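Local coordinates for protein superoxide dismutase (Leishmania major, PDB 4F2N) that catalyses the dismutation of superoxide to oxygen and hydrogen peroxide at a single iron ion bound in each subunit of a dimer, at residues V142-A147 and P186-D191; E56-K61 and E194-K199; V67-T72 and F99-Q104; W112-P117 and W218-H223. One frame throughout, in Å; residues are numbered along the deposited sequence.

Interaction 1: residues V142-A147 and P186-D191; sequences VSFQQA and PIFTAD. With FE2 (Fe (II) ion), chain N.
Phe144 reaches out from helix 142-147 and lays the far end of its ring against Phe188 and Ala190 of strand 188-191. Phe144 CZ lies 3.5 Å from Phe188 CE2. The two rings meet obliquely, with centroids 5.4 Å apart and planes at 44°. The CB of Ala190 sits at the ring's edge, near its plane, 3.7 Å from Phe144 CE2. CG of Phe144 is anti to the backbone N (chi1 -178°), which sends the ring straight out from the helix to the strand. This is helix-on-sheet packing within the C-terminal domain of the iron/manganese superoxide dismutase fold. The sheet is antiparallel and three-stranded, and strand 185-191 is one of its outer strands. A classic beta bulge at Ile187 and Phe188 faces Leu159 on the central strand. Trp213 also meets the Phe144 ring. Thr189 CB points away from the helix, and Thr189 OG1 is hydrogen-bonded to Thr157 O. The same strand ends in Asp191, whose OD2 binds the iron at 1.9 Å.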
loop_
_atom_site.group_PDB
_atom_site.type_symbol
_atom_site.label_atom_id
_atom_site.label_comp_id
_atom_site.label_asym_id
_atom_site.label_seq_id
_atom_site.Cartn_x
_atom_site.Cartn_y
_atom_site.Cartn_z
ATOM N N VAL B 142 13.321 2.338 -18.704
ATOM C CA VAL B 142 13.463 0.961 -18.246
ATOM C C VAL B 142 13.815 0.924 -16.745
ATOM O O VAL B 142 13.151 0.227 -15.967
ATOM C CB VAL B 142 14.494 0.174 -19.104
ATOM C CG1 VAL B 142 14.927 -1.118 -18.422
ATOM C CG2 VAL B 142 13.904 -0.129 -20.484
ATOM N N SER B 143 14.810 1.716 -16.349
ATOM C CA SER B 143 15.219 1.822 -14.935
ATOM C C SER B 143 14.098 2.328 -14.034
ATOM O O SER B 143 13.929 1.854 -12.877
ATOM C CB SER B 143 16.426 2.760 -14.798
ATOM O OG SER B 143 17.521 2.237 -15.533
ATOM N N PHE B 144 13.341 3.290 -14.552
ATOM C CA PHE B 144 12.274 3.938 -13.759
ATOM C C PHE B 144 11.142 2.938 -13.557
ATOM O O PHE B 144 10.667 2.761 -12.463
ATOM C CB PHE B 144 11.780 5.249 -14.418
ATOM C CG PHE B 144 10.713 5.985 -13.622
ATOM C CD1 PHE B 144 11.059 7.065 -12.794
ATOM C CD2 PHE B 144 9.358 5.621 -13.711
ATOM C CE1 PHE B 144 10.067 7.751 -12.040
ATOM C CE2 PHE B 144 8.372 6.312 -12.978
ATOM C CZ PHE B 144 8.725 7.380 -12.156
ATOM N N GLN B 145 10.722 2.269 -14.634
ATOM C CA GLN B 145 9.687 1.234 -14.518
ATOM C C GLN B 145 10.055 0.131 -13.547
ATOM O O GLN B 145 9.194 -0.348 -12.805
ATOM C CB GLN B 145 9.409 0.605 -15.876
ATOM C CG GLN B 145 8.670 1.538 -16.813
ATOM C CD GLN B 145 8.791 1.084 -18.255
ATOM O OE1 GLN B 145 8.905 1.901 -19.150
ATOM N NE2 GLN B 145 8.822 -0.221 -18.469
ATOM N N GLN B 146 11.326 -0.282 -13.575
ATOM C CA GLN B 146 11.829 -1.338 -12.705
ATOM C C GLN B 146 11.766 -0.926 -11.233
ATOM O O GLN B 146 11.350 -1.700 -10.374
ATOM C CB GLN B 146 13.253 -1.719 -13.124
ATOM C CG GLN B 146 14.027 -2.559 -12.119
ATOM C CD GLN B 146 15.362 -2.990 -12.663
ATOM O OE1 GLN B 146 15.569 -2.995 -13.882
ATOM N NE2 GLN B 146 16.287 -3.335 -11.769
ATOM N N ALA B 147 12.181 0.302 -10.943
ATOM C CA ALA B 147 12.114 0.783 -9.551
ATOM C C ALA B 147 10.647 0.837 -9.062
ATOM O O ALA B 147 10.349 0.479 -7.913
ATOM C CB ALA B 147 12.804 2.147 -9.389
ATOM N N PRO B 186 12.229 17.010 -6.668
ATOM C CA PRO B 186 11.452 16.202 -7.610
ATOM C C PRO B 186 11.183 16.961 -8.894
ATOM O O PRO B 186 10.928 18.172 -8.851
ATOM C CB PRO B 186 10.127 15.936 -6.839
ATOM C CG PRO B 186 10.532 16.040 -5.388
ATOM C CD PRO B 186 11.509 17.197 -5.383
ATOM N N ILE B 187 11.243 16.253 -10.030
ATOM C CA ILE B 187 10.831 16.806 -11.313
ATOM C C ILE B 187 9.779 15.940 -11.991
ATOM O O ILE B 187 9.110 16.401 -12.913
ATOM C CB ILE B 187 12.028 17.139 -12.272
ATOM C CG1 ILE B 187 12.649 15.861 -12.850
ATOM C CG2 ILE B 187 13.073 18.004 -11.556
ATOM C CD1 ILE B 187 13.774 16.104 -13.851
ATOM N N PHE B 188 9.621 14.697 -11.515
ATOM C CA PHE B 188 8.605 13.765 -12.034
ATOM C C PHE B 188 8.304 12.697 -10.988
ATOM O O PHE B 188 9.203 12.310 -10.213
ATOM C CB PHE B 188 9.085 13.092 -13.316
ATOM C CG PHE B 188 8.080 12.095 -13.861
ATOM C CD1 PHE B 188 6.827 12.541 -14.302
ATOM C CD2 PHE B 188 8.340 10.719 -13.849
ATOM C CE1 PHE B 188 5.864 11.649 -14.756
ATOM C CE2 PHE B 188 7.388 9.815 -14.337
ATOM C CZ PHE B 188 6.144 10.287 -14.781
ATOM N N THR B 189 7.051 12.271 -10.908
ATOM C CA THR B 189 6.678 11.153 -10.023
ATOM C C THR B 189 5.655 10.223 -10.659
ATOM O O THR B 189 4.863 10.653 -11.512
ATOM C CB THR B 189 6.163 11.640 -8.632
ATOM O OG1 THR B 189 6.219 10.550 -7.702
ATOM C CG2 THR B 189 4.706 12.107 -8.684
ATOM N N ALA B 190 5.657 8.957 -10.235
ATOM C CA ALA B 190 4.572 8.017 -10.562
ATOM C C ALA B 190 4.069 7.469 -9.245
ATOM O O ALA B 190 4.855 6.977 -8.411
ATOM C CB ALA B 190 5.080 6.880 -11.443
ATOM N N ASP B 191 2.769 7.585 -9.031
ATOM C CA ASP B 191 2.127 6.989 -7.846
ATOM C C ASP B 191 2.072 5.472 -8.060
ATOM O O ASP B 191 1.549 5.020 -9.093
ATOM C CB ASP B 191 0.685 7.539 -7.772
ATOM C CG ASP B 191 -0.032 7.197 -6.480
ATOM O OD1 ASP B 191 0.544 6.491 -5.615
ATOM O OD2 ASP B 191 -1.195 7.680 -6.301
HETATM FE FE FE2 N . -2.573 8.029 -4.995
HETATM O O HOH W 1 -1.099 7.569 -3.346
#

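Interaction 2: residues E56-K61 and E194-K199; sequences ELHYSK and EHAYYK. With FE2 (Fe (II) ion), chain N.
The iron site of this superoxide dismutase takes one histidine from each segment. His58 NE2 binds the iron at 2.2 Å and His195 NE2 binds it at 2.1 Å. No hydrogen bond links the two nitrogens. His195 CG lies between its backbone N and carbonyl carbon (chi1 73°), which turns the ring's edge toward His58 and the iron. That edge meets the face of His58 in an offset edge-to-face pair, planes at 74°. Ala196 CB packs 3.5 Å from His58 CE1. His58 ND1, the ring nitrogen not bound to iron, donates in the ring plane to a water 2.8 Å away. That water donates to Ala196 O, at 2.7 Å; together with the iron bond, this bridge probably holds the ring's rotation. Leu57 CD1 meets Lys199 CD, and Lys199 NZ forms a salt bridge with Glu202 of the second subunit. His195 ND1 is hydrogen-bonded to Glu194 of that subunit. His108, Asp191 and a water complete the five-ligand sphere characteristic of iron and manganese superoxide dismutases.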
loop_
_atom_site.group_PDB
_atom_site.type_symbol
_atom_site.label_atom_id
_atom_site.label_comp_id
_atom_site.label_asym_id
_atom_site.label_seq_id
_atom_site.Cartn_x
_atom_site.Cartn_y
_atom_site.Cartn_z
ATOM N N GLU B 56 -11.559 9.641 -11.359
ATOM C CA GLU B 56 -12.572 10.116 -10.405
ATOM C C GLU B 56 -12.298 9.570 -8.994
ATOM O O GLU B 56 -12.317 10.325 -8.004
ATOM C CB GLU B 56 -13.982 9.727 -10.854
ATOM C CG GLU B 56 -15.057 10.150 -9.873
ATOM C CD GLU B 56 -16.462 9.778 -10.286
ATOM O OE1 GLU B 56 -16.687 8.765 -11.007
ATOM O OE2 GLU B 56 -17.368 10.515 -9.854
ATOM N N LEU B 57 -12.047 8.262 -8.910
ATOM C CA LEU B 57 -11.700 7.640 -7.621
ATOM C C LEU B 57 -10.477 8.324 -7.061
ATOM O O LEU B 57 -10.445 8.731 -5.893
ATOM C CB LEU B 57 -11.401 6.145 -7.788
ATOM C CG LEU B 57 -12.631 5.311 -8.157
ATOM C CD1 LEU B 57 -12.201 3.899 -8.544
ATOM C CD2 LEU B 57 -13.652 5.318 -7.016
ATOM N N HIS B 58 -9.456 8.464 -7.891
ATOM C CA HIS B 58 -8.136 8.855 -7.384
ATOM C C HIS B 58 -8.134 10.284 -6.898
ATOM O O HIS B 58 -7.585 10.613 -5.818
ATOM C CB HIS B 58 -7.084 8.695 -8.491
ATOM C CG HIS B 58 -5.669 8.561 -7.957
ATOM N ND1 HIS B 58 -4.633 8.200 -8.735
ATOM C CD2 HIS B 58 -5.156 8.716 -6.658
ATOM C CE1 HIS B 58 -3.518 8.127 -7.973
ATOM N NE2 HIS B 58 -3.849 8.441 -6.715
ATOM N N TYR B 59 -8.752 11.143 -7.703
ATOM C CA TYR B 59 -8.782 12.581 -7.456
ATOM C C TYR B 59 -9.920 12.959 -6.512
ATOM O O TYR B 59 -9.679 13.593 -5.482
ATOM C CB TYR B 59 -8.911 13.324 -8.806
ATOM C CG TYR B 59 -9.077 14.846 -8.751
ATOM C CD1 TYR B 59 -7.979 15.688 -8.576
ATOM C CD2 TYR B 59 -10.335 15.431 -8.906
ATOM C CE1 TYR B 59 -8.129 17.074 -8.548
ATOM C CE2 TYR B 59 -10.499 16.817 -8.893
ATOM C CZ TYR B 59 -9.394 17.625 -8.722
ATOM O OH TYR B 59 -9.588 18.983 -8.694
ATOM N N SER B 60 -11.161 12.597 -6.871
ATOM C CA SER B 60 -12.325 12.981 -6.049
ATOM C C SER B 60 -12.492 12.205 -4.749
ATOM O O SER B 60 -13.156 12.706 -3.853
ATOM C CB SER B 60 -13.632 12.895 -6.832
ATOM O OG SER B 60 -13.570 13.839 -7.868
ATOM N N LYS B 61 -11.935 10.990 -4.654
ATOM C CA LYS B 61 -12.033 10.215 -3.396
ATOM C C LYS B 61 -10.746 10.245 -2.594
ATOM O O LYS B 61 -10.749 10.756 -1.493
ATOM C CB LYS B 61 -12.445 8.745 -3.585
ATOM C CG LYS B 61 -13.561 8.471 -4.579
ATOM C CD LYS B 61 -14.899 8.998 -4.133
ATOM C CE LYS B 61 -15.897 8.824 -5.278
ATOM N NZ LYS B 61 -17.122 9.597 -4.998
ATOM N N GLU B 194 -1.529 1.023 -4.918
ATOM C CA GLU B 194 -2.321 0.162 -5.800
ATOM C C GLU B 194 -3.555 0.872 -6.321
ATOM O O GLU B 194 -4.001 0.606 -7.448
ATOM C CB GLU B 194 -2.711 -1.159 -5.113
ATOM C CG GLU B 194 -1.511 -2.066 -4.866
ATOM C CD GLU B 194 -1.875 -3.378 -4.170
ATOM O OE1 GLU B 194 -2.516 -3.339 -3.079
ATOM O OE2 GLU B 194 -1.464 -4.450 -4.706
ATOM N N HIS B 195 -4.105 1.787 -5.525
ATOM C CA HIS B 195 -5.252 2.574 -5.997
ATOM C C HIS B 195 -4.948 3.428 -7.207
ATOM O O HIS B 195 -5.895 3.841 -7.895
ATOM C CB HIS B 195 -5.874 3.439 -4.863
ATOM C CG HIS B 195 -5.036 4.624 -4.457
ATOM N ND1 HIS B 195 -4.558 4.785 -3.183
ATOM C CD2 HIS B 195 -4.596 5.752 -5.191
ATOM C CE1 HIS B 195 -3.846 5.948 -3.107
ATOM N NE2 HIS B 195 -3.857 6.532 -4.341
ATOM N N ALA B 196 -3.670 3.718 -7.500
ATOM C CA ALA B 196 -3.380 4.594 -8.658
ATOM C C ALA B 196 -3.744 3.888 -9.955
ATOM O O ALA B 196 -4.104 4.541 -10.965
ATOM C CB ALA B 196 -1.916 5.045 -8.680
ATOM N N TYR B 197 -3.679 2.561 -9.949
ATOM C CA TYR B 197 -3.839 1.816 -11.215
ATOM C C TYR B 197 -4.795 0.649 -11.135
ATOM O O TYR B 197 -5.014 -0.002 -12.156
ATOM C CB TYR B 197 -2.464 1.280 -11.696
ATOM C CG TYR B 197 -1.765 0.379 -10.681
ATOM C CD1 TYR B 197 -2.005 -1.006 -10.642
ATOM C CD2 TYR B 197 -0.875 0.911 -9.750
ATOM C CE1 TYR B 197 -1.361 -1.817 -9.682
ATOM C CE2 TYR B 197 -0.230 0.114 -8.819
ATOM C CZ TYR B 197 -0.492 -1.241 -8.778
ATOM O OH TYR B 197 0.136 -2.039 -7.855
ATOM N N TYR B 198 -5.343 0.335 -9.955
ATOM C CA TYR B 198 -6.073 -0.946 -9.831
ATOM C C TYR B 198 -7.377 -0.995 -10.627
ATOM O O TYR B 198 -7.792 -2.074 -11.071
ATOM C CB TYR B 198 -6.341 -1.365 -8.378
ATOM C CG TYR B 198 -6.195 -2.865 -8.181
ATOM C CD1 TYR B 198 -4.942 -3.434 -7.996
ATOM C CD2 TYR B 198 -7.303 -3.708 -8.232
ATOM C CE1 TYR B 198 -4.788 -4.810 -7.826
ATOM C CE2 TYR B 198 -7.173 -5.092 -8.095
ATOM C CZ TYR B 198 -5.914 -5.634 -7.881
ATOM O OH TYR B 198 -5.768 -7.000 -7.726
ATOM N N LYS B 199 -8.033 0.152 -10.752
ATOM C CA LYS B 199 -9.301 0.202 -11.505
ATOM C C LYS B 199 -9.091 -0.210 -12.958
ATOM O O LYS B 199 -9.887 -0.962 -13.507
ATOM C CB LYS B 199 -9.955 1.590 -11.406
ATOM C CG LYS B 199 -11.291 1.726 -12.147
ATOM C CD LYS B 199 -12.377 0.936 -11.428
ATOM C CE LYS B 199 -13.669 0.910 -12.232
ATOM N NZ LYS B 199 -14.718 0.257 -11.403
HETATM FE FE FE2 N . -2.573 8.029 -4.995
HETATM O O HOH W 2 -4.897 7.057 -11.237
HETATM O O HOH W 1 -1.099 7.569 -3.346
#

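Interaction 3: residues V67-T72 and F99-Q104; sequences VDKLNT and FNQAAQ
The short segments of helices 67-71 and 99-104 cross at 135° between their N-to-C directions, with axes 8.7 Å apart at closest. The backbones are nearest at Leu70 and Gln101, whose CA atoms are 5.4 Å apart. The two helices belong to the alpha-hairpin domain of the family. Leu70 points at the partner helix, and CG anti to the backbone N (chi1 178°) carries its methyls over Ala102. Leu70 CD2 lies 3.9 Å from Ala102 CA, and Leu70 CD1 lies 4.0 Å from Ala102 CB. Gln101 bends at chi2 and brings its amide obliquely across CB and CG of Lys69. Gln101 OE1 comes to 3.2 Å from Lys69 CB. The rest of the lysine leads away from the contact. Lys69 O accepts from Thr72 N and, at 2.6 Å, from Thr72 OG1, which lies in the carbonyl plane on a lone pair. No hydrogen bond crosses between the segments, so the pairing rests on van der Waals contact, apolar at Leu70 and carbon-to-amide at Gln101.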
loop_
_atom_site.group_PDB
_atom_site.type_symbol
_atom_site.label_atom_id
_atom_site.label_comp_id
_atom_site.label_asym_id
_atom_site.label_seq_id
_atom_site.Cartn_x
_atom_site.Cartn_y
_atom_site.Cartn_z
ATOM N N VAL B 67 -6.913 16.071 1.518
ATOM C CA VAL B 67 -7.139 17.548 1.634
ATOM C C VAL B 67 -8.037 17.811 2.851
ATOM O O VAL B 67 -7.747 18.669 3.702
ATOM C CB VAL B 67 -7.735 18.128 0.317
ATOM C CG1 VAL B 67 -8.320 19.538 0.498
ATOM C CG2 VAL B 67 -6.674 18.104 -0.784
ATOM N N ASP B 68 -9.107 17.036 2.952
ATOM C CA ASP B 68 -10.105 17.248 4.019
ATOM C C ASP B 68 -9.500 16.959 5.383
ATOM O O ASP B 68 -9.694 17.727 6.337
ATOM C CB ASP B 68 -11.378 16.401 3.779
ATOM C CG ASP B 68 -12.184 16.861 2.547
ATOM O OD1 ASP B 68 -11.876 17.910 1.939
ATOM O OD2 ASP B 68 -13.137 16.156 2.165
ATOM N N LYS B 69 -8.739 15.874 5.485
ATOM C CA LYS B 69 -8.147 15.499 6.778
ATOM C C LYS B 69 -7.091 16.506 7.203
ATOM O O LYS B 69 -7.067 16.954 8.366
ATOM C CB LYS B 69 -7.583 14.075 6.711
ATOM C CG LYS B 69 -6.994 13.556 8.019
ATOM C CD LYS B 69 -8.046 13.385 9.078
ATOM C CE LYS B 69 -7.427 12.742 10.304
ATOM N NZ LYS B 69 -8.504 12.151 11.138
ATOM N N LEU B 70 -6.234 16.905 6.261
ATOM C CA LEU B 70 -5.186 17.889 6.550
ATOM C C LEU B 70 -5.775 19.203 7.117
ATOM O O LEU B 70 -5.228 19.771 8.058
ATOM C CB LEU B 70 -4.353 18.184 5.286
ATOM C CG LEU B 70 -3.246 19.223 5.371
ATOM C CD1 LEU B 70 -2.244 18.842 6.449
ATOM C CD2 LEU B 70 -2.560 19.342 4.015
ATOM N N ASN B 71 -6.891 19.658 6.556
ATOM C CA ASN B 71 -7.569 20.861 7.055
ATOM C C ASN B 71 -8.111 20.785 8.486
ATOM O O ASN B 71 -8.390 21.815 9.072
ATOM C CB ASN B 71 -8.642 21.336 6.067
ATOM C CG ASN B 71 -8.024 21.951 4.827
ATOM O OD1 ASN B 71 -6.933 22.505 4.907
ATOM N ND2 ASN B 71 -8.678 21.827 3.684
ATOM N N THR B 72 -8.239 19.579 9.045
ATOM C CA THR B 72 -8.591 19.411 10.474
ATOM C C THR B 72 -7.366 19.429 11.397
ATOM O O THR B 72 -7.514 19.403 12.623
ATOM C CB THR B 72 -9.355 18.091 10.748
ATOM O OG1 THR B 72 -8.494 16.963 10.515
ATOM C CG2 THR B 72 -10.588 17.979 9.853
ATOM N N PHE B 99 1.852 14.599 9.017
ATOM C CA PHE B 99 2.877 14.402 7.971
ATOM C C PHE B 99 2.271 13.635 6.791
ATOM O O PHE B 99 2.388 14.048 5.638
ATOM C CB PHE B 99 4.125 13.659 8.503
ATOM C CG PHE B 99 5.066 13.231 7.410
ATOM C CD1 PHE B 99 6.020 14.124 6.919
ATOM C CD2 PHE B 99 4.949 11.969 6.814
ATOM C CE1 PHE B 99 6.883 13.755 5.906
ATOM C CE2 PHE B 99 5.797 11.606 5.772
ATOM C CZ PHE B 99 6.756 12.516 5.318
ATOM N N ASN B 100 1.608 12.520 7.090
ATOM C CA ASN B 100 1.065 11.666 6.062
ATOM C C ASN B 100 0.049 12.398 5.187
ATOM O O ASN B 100 0.062 12.227 3.970
ATOM C CB ASN B 100 0.452 10.385 6.660
ATOM C CG ASN B 100 1.507 9.382 7.131
ATOM O OD1 ASN B 100 2.656 9.392 6.682
ATOM N ND2 ASN B 100 1.092 8.477 8.024
ATOM N N GLN B 101 -0.835 13.209 5.789
ATOM C CA GLN B 101 -1.856 13.889 4.964
ATOM C C GLN B 101 -1.193 14.991 4.122
ATOM O O GLN B 101 -1.538 15.177 2.953
ATOM C CB GLN B 101 -2.975 14.483 5.822
ATOM C CG GLN B 101 -3.648 13.486 6.766
ATOM C CD GLN B 101 -4.311 12.338 6.044
ATOM O OE1 GLN B 101 -5.217 12.522 5.220
ATOM N NE2 GLN B 101 -3.848 11.148 6.321
ATOM N N ALA B 102 -0.261 15.726 4.725
ATOM C CA ALA B 102 0.418 16.849 4.023
ATOM C C ALA B 102 1.280 16.340 2.872
ATOM O O ALA B 102 1.176 16.840 1.716
ATOM C CB ALA B 102 1.254 17.665 5.007
ATOM N N ALA B 103 2.071 15.303 3.146
ATOM C CA ALA B 103 2.899 14.679 2.092
ATOM C C ALA B 103 2.026 14.071 0.998
ATOM O O ALA B 103 2.300 14.292 -0.169
ATOM C CB ALA B 103 3.857 13.635 2.671
ATOM N N GLN B 104 0.979 13.312 1.350
ATOM C CA GLN B 104 0.094 12.776 0.299
ATOM C C GLN B 104 -0.578 13.871 -0.526
ATOM O O GLN B 104 -0.778 13.714 -1.746
ATOM C CB GLN B 104 -0.955 11.794 0.866
ATOM C CG GLN B 104 -0.352 10.442 1.267
ATOM C CD GLN B 104 0.129 9.623 0.051
ATOM O OE1 GLN B 104 1.217 9.875 -0.496
ATOM N NE2 GLN B 104 -0.665 8.639 -0.360
#

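Interaction 4: residues W112-P117 and W218-H223; sequences WKCLSP and WEFVCH
The ring of Phe220 has Lys113 over one face and the sulfur of Cys114 at its edge. Lys113 CB is the carbon above the ring. It stands 3.6 Å from the centroid and 15° off the normal, a CH-pi contact, and the ring atom nearest to Lys113 CB is Phe220 CZ at 3.5 Å. The lysine chain then bends at chi2 and chi3. This brings Lys113 CE back to 4.0 Å from Phe220 CE1, while the end of the chain leads away. The carbonyl oxygen Lys113 O touches the base of the ring, 3.3 Å from Phe220 CG. Cys114 SG makes the sulfur-aromatic contact near the ring plane, 75° off the normal and 4.0 Å from Phe220 CE2. CG of Phe220 anti to the backbone N (chi1 171°) swings the ring out against Lys113 CB. The contact joins the two domains of the iron/manganese superoxide dismutase fold: the end of helix 96-113, in the alpha-hairpin domain, meets the start of the last helix, 218-229, in the C-terminal domain. Cys114 and Asp217, and Ser116 and Ile215, are also joined by backbone hydrogen bonds, just before the last helix. Phe110 of helix 96-113 also meets the Phe220 ring. Val221 packs on Ile187 and Phe188 of strand 185-191.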
loop_
_atom_site.group_PDB
_atom_site.type_symbol
_atom_site.label_atom_id
_atom_site.label_comp_id
_atom_site.label_asym_id
_atom_site.label_seq_id
_atom_site.Cartn_x
_atom_site.Cartn_y
_atom_site.Cartn_z
ATOM N N TRP B 112 -0.486 15.204 -10.536
ATOM C CA TRP B 112 -1.400 15.762 -11.548
ATOM C C TRP B 112 -0.709 16.710 -12.487
ATOM O O TRP B 112 -1.034 16.743 -13.674
ATOM C CB TRP B 112 -2.602 16.461 -10.913
ATOM C CG TRP B 112 -3.347 15.603 -9.921
ATOM C CD1 TRP B 112 -3.790 15.977 -8.649
ATOM C CD2 TRP B 112 -3.755 14.200 -10.075
ATOM N NE1 TRP B 112 -4.425 14.927 -8.021
ATOM C CE2 TRP B 112 -4.437 13.828 -8.826
ATOM C CE3 TRP B 112 -3.616 13.248 -11.076
ATOM C CZ2 TRP B 112 -4.961 12.559 -8.622
ATOM C CZ3 TRP B 112 -4.142 11.967 -10.857
ATOM C CH2 TRP B 112 -4.804 11.627 -9.661
ATOM N N LYS B 113 0.237 17.488 -11.973
ATOM C CA LYS B 113 1.020 18.417 -12.820
ATOM C C LYS B 113 1.917 17.683 -13.820
ATOM O O LYS B 113 2.246 18.246 -14.884
ATOM C CB LYS B 113 1.877 19.355 -11.957
ATOM C CG LYS B 113 1.083 20.287 -11.064
ATOM C CD LYS B 113 0.308 21.313 -11.848
ATOM C CE LYS B 113 1.147 22.552 -12.111
ATOM N NZ LYS B 113 0.286 23.534 -12.835
ATOM N N CYS B 114 2.296 16.441 -13.492
ATOM C CA CYS B 114 3.111 15.606 -14.372
ATOM C C CYS B 114 2.339 14.961 -15.515
ATOM O O CYS B 114 2.955 14.287 -16.339
ATOM C CB CYS B 114 3.744 14.470 -13.586
ATOM S SG CYS B 114 4.978 15.126 -12.473
ATOM N N LEU B 115 1.011 15.100 -15.506
ATOM C CA LEU B 115 0.164 14.380 -16.459
ATOM C C LEU B 115 -0.723 15.295 -17.282
ATOM O O LEU B 115 -1.147 16.371 -16.819
ATOM C CB LEU B 115 -0.722 13.328 -15.761
ATOM C CG LEU B 115 -0.040 12.411 -14.734
ATOM C CD1 LEU B 115 -1.066 11.575 -13.959
ATOM C CD2 LEU B 115 0.939 11.513 -15.493
ATOM N N SER B 116 -1.023 14.821 -18.487
ATOM C CA SER B 116 -1.896 15.519 -19.431
ATOM C C SER B 116 -2.484 14.530 -20.456
ATOM O O SER B 116 -1.776 13.643 -20.932
ATOM C CB SER B 116 -1.091 16.608 -20.173
ATOM O OG SER B 116 -1.973 17.517 -20.811
ATOM N N PRO B 117 -3.769 14.695 -20.837
ATOM C CA PRO B 117 -4.320 13.821 -21.895
ATOM C C PRO B 117 -3.421 13.794 -23.122
ATOM O O PRO B 117 -3.094 14.845 -23.659
ATOM C CB PRO B 117 -5.678 14.464 -22.209
ATOM C CG PRO B 117 -6.078 15.094 -20.900
ATOM C CD PRO B 117 -4.783 15.643 -20.336
ATOM N N TRP B 218 5.707 16.331 -20.373
ATOM C CA TRP B 218 7.160 16.525 -20.322
ATOM C C TRP B 218 7.561 17.990 -20.289
ATOM O O TRP B 218 8.676 18.330 -19.877
ATOM C CB TRP B 218 7.860 15.799 -21.472
ATOM C CG TRP B 218 7.875 14.297 -21.368
ATOM C CD1 TRP B 218 7.274 13.370 -22.231
ATOM C CD2 TRP B 218 8.561 13.489 -20.351
ATOM N NE1 TRP B 218 7.544 12.083 -21.824
ATOM C CE2 TRP B 218 8.305 12.090 -20.694
ATOM C CE3 TRP B 218 9.345 13.782 -19.236
ATOM C CZ2 TRP B 218 8.816 11.044 -19.940
ATOM C CZ3 TRP B 218 9.854 12.710 -18.469
ATOM C CH2 TRP B 218 9.586 11.375 -18.814
ATOM N N GLU B 219 6.656 18.868 -20.707
ATOM C CA GLU B 219 6.902 20.321 -20.586
ATOM C C GLU B 219 6.955 20.769 -19.115
ATOM O O GLU B 219 7.800 21.589 -18.731
ATOM C CB GLU B 219 5.875 21.112 -21.405
ATOM C CG GLU B 219 6.000 20.810 -22.894
ATOM C CD GLU B 219 4.957 21.507 -23.749
ATOM O OE1 GLU B 219 4.342 22.485 -23.275
ATOM O OE2 GLU B 219 4.751 21.085 -24.912
ATOM N N PHE B 220 6.060 20.224 -18.288
ATOM C CA PHE B 220 6.107 20.518 -16.864
ATOM C C PHE B 220 7.377 19.925 -16.266
ATOM O O PHE B 220 8.041 20.573 -15.466
ATOM C CB PHE B 220 4.881 19.969 -16.115
ATOM C CG PHE B 220 5.004 20.074 -14.633
ATOM C CD1 PHE B 220 4.799 21.306 -13.987
ATOM C CD2 PHE B 220 5.349 18.955 -13.868
ATOM C CE1 PHE B 220 4.922 21.406 -12.610
ATOM C CE2 PHE B 220 5.471 19.056 -12.486
ATOM C CZ PHE B 220 5.247 20.282 -11.865
ATOM N N VAL B 221 7.699 18.683 -16.626
ATOM C CA VAL B 221 8.909 18.039 -16.095
ATOM C C VAL B 221 10.134 18.904 -16.476
ATOM O O VAL B 221 11.013 19.149 -15.650
ATOM C CB VAL B 221 9.089 16.589 -16.608
ATOM C CG1 VAL B 221 10.372 15.982 -16.050
ATOM C CG2 VAL B 221 7.877 15.726 -16.227
ATOM N N CYS B 222 10.180 19.365 -17.725
ATOM C CA CYS B 222 11.317 20.195 -18.158
ATOM C C CYS B 222 11.383 21.544 -17.416
ATOM O O CYS B 222 12.471 22.002 -17.040
ATOM C CB CYS B 222 11.281 20.389 -19.675
ATOM S SG CYS B 222 12.756 21.223 -20.311
ATOM N N HIS B 223 10.226 22.181 -17.216
ATOM C CA HIS B 223 10.131 23.392 -16.395
ATOM C C HIS B 223 10.693 23.147 -15.006
ATOM O O HIS B 223 11.477 23.949 -14.489
ATOM C CB HIS B 223 8.678 23.880 -16.297
ATOM C CG HIS B 223 8.501 25.122 -15.427
ATOM N ND1 HIS B 223 8.759 26.371 -15.881
ATOM C CD2 HIS B 223 8.103 25.263 -14.091
ATOM C CE1 HIS B 223 8.523 27.265 -14.891
ATOM N NE2 HIS B 223 8.123 26.583 -13.801
#

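How the interactions relate
From the N terminus, helix 52-71 supplies the first halves of interactions 2 and 3. Interaction 3 closes first, when helix 96-113 packs back on helix 52-71, and it nests inside the longer loop closed by interaction 2. Helix 96-113 then opens interaction 4 at its C-terminal end. Interaction 1 lies within the C-terminal domain and is nested inside the loops of both interactions 2 and 4. Interaction 2 closes next at 194-199 and interaction 4 last at 218-223, so these two cross. Both tie the alpha-hairpin domain to the C-terminal domain. Interactions 1 and 2 share the iron, and interaction 4 touches interaction 1 where Cys114 meets Phe188.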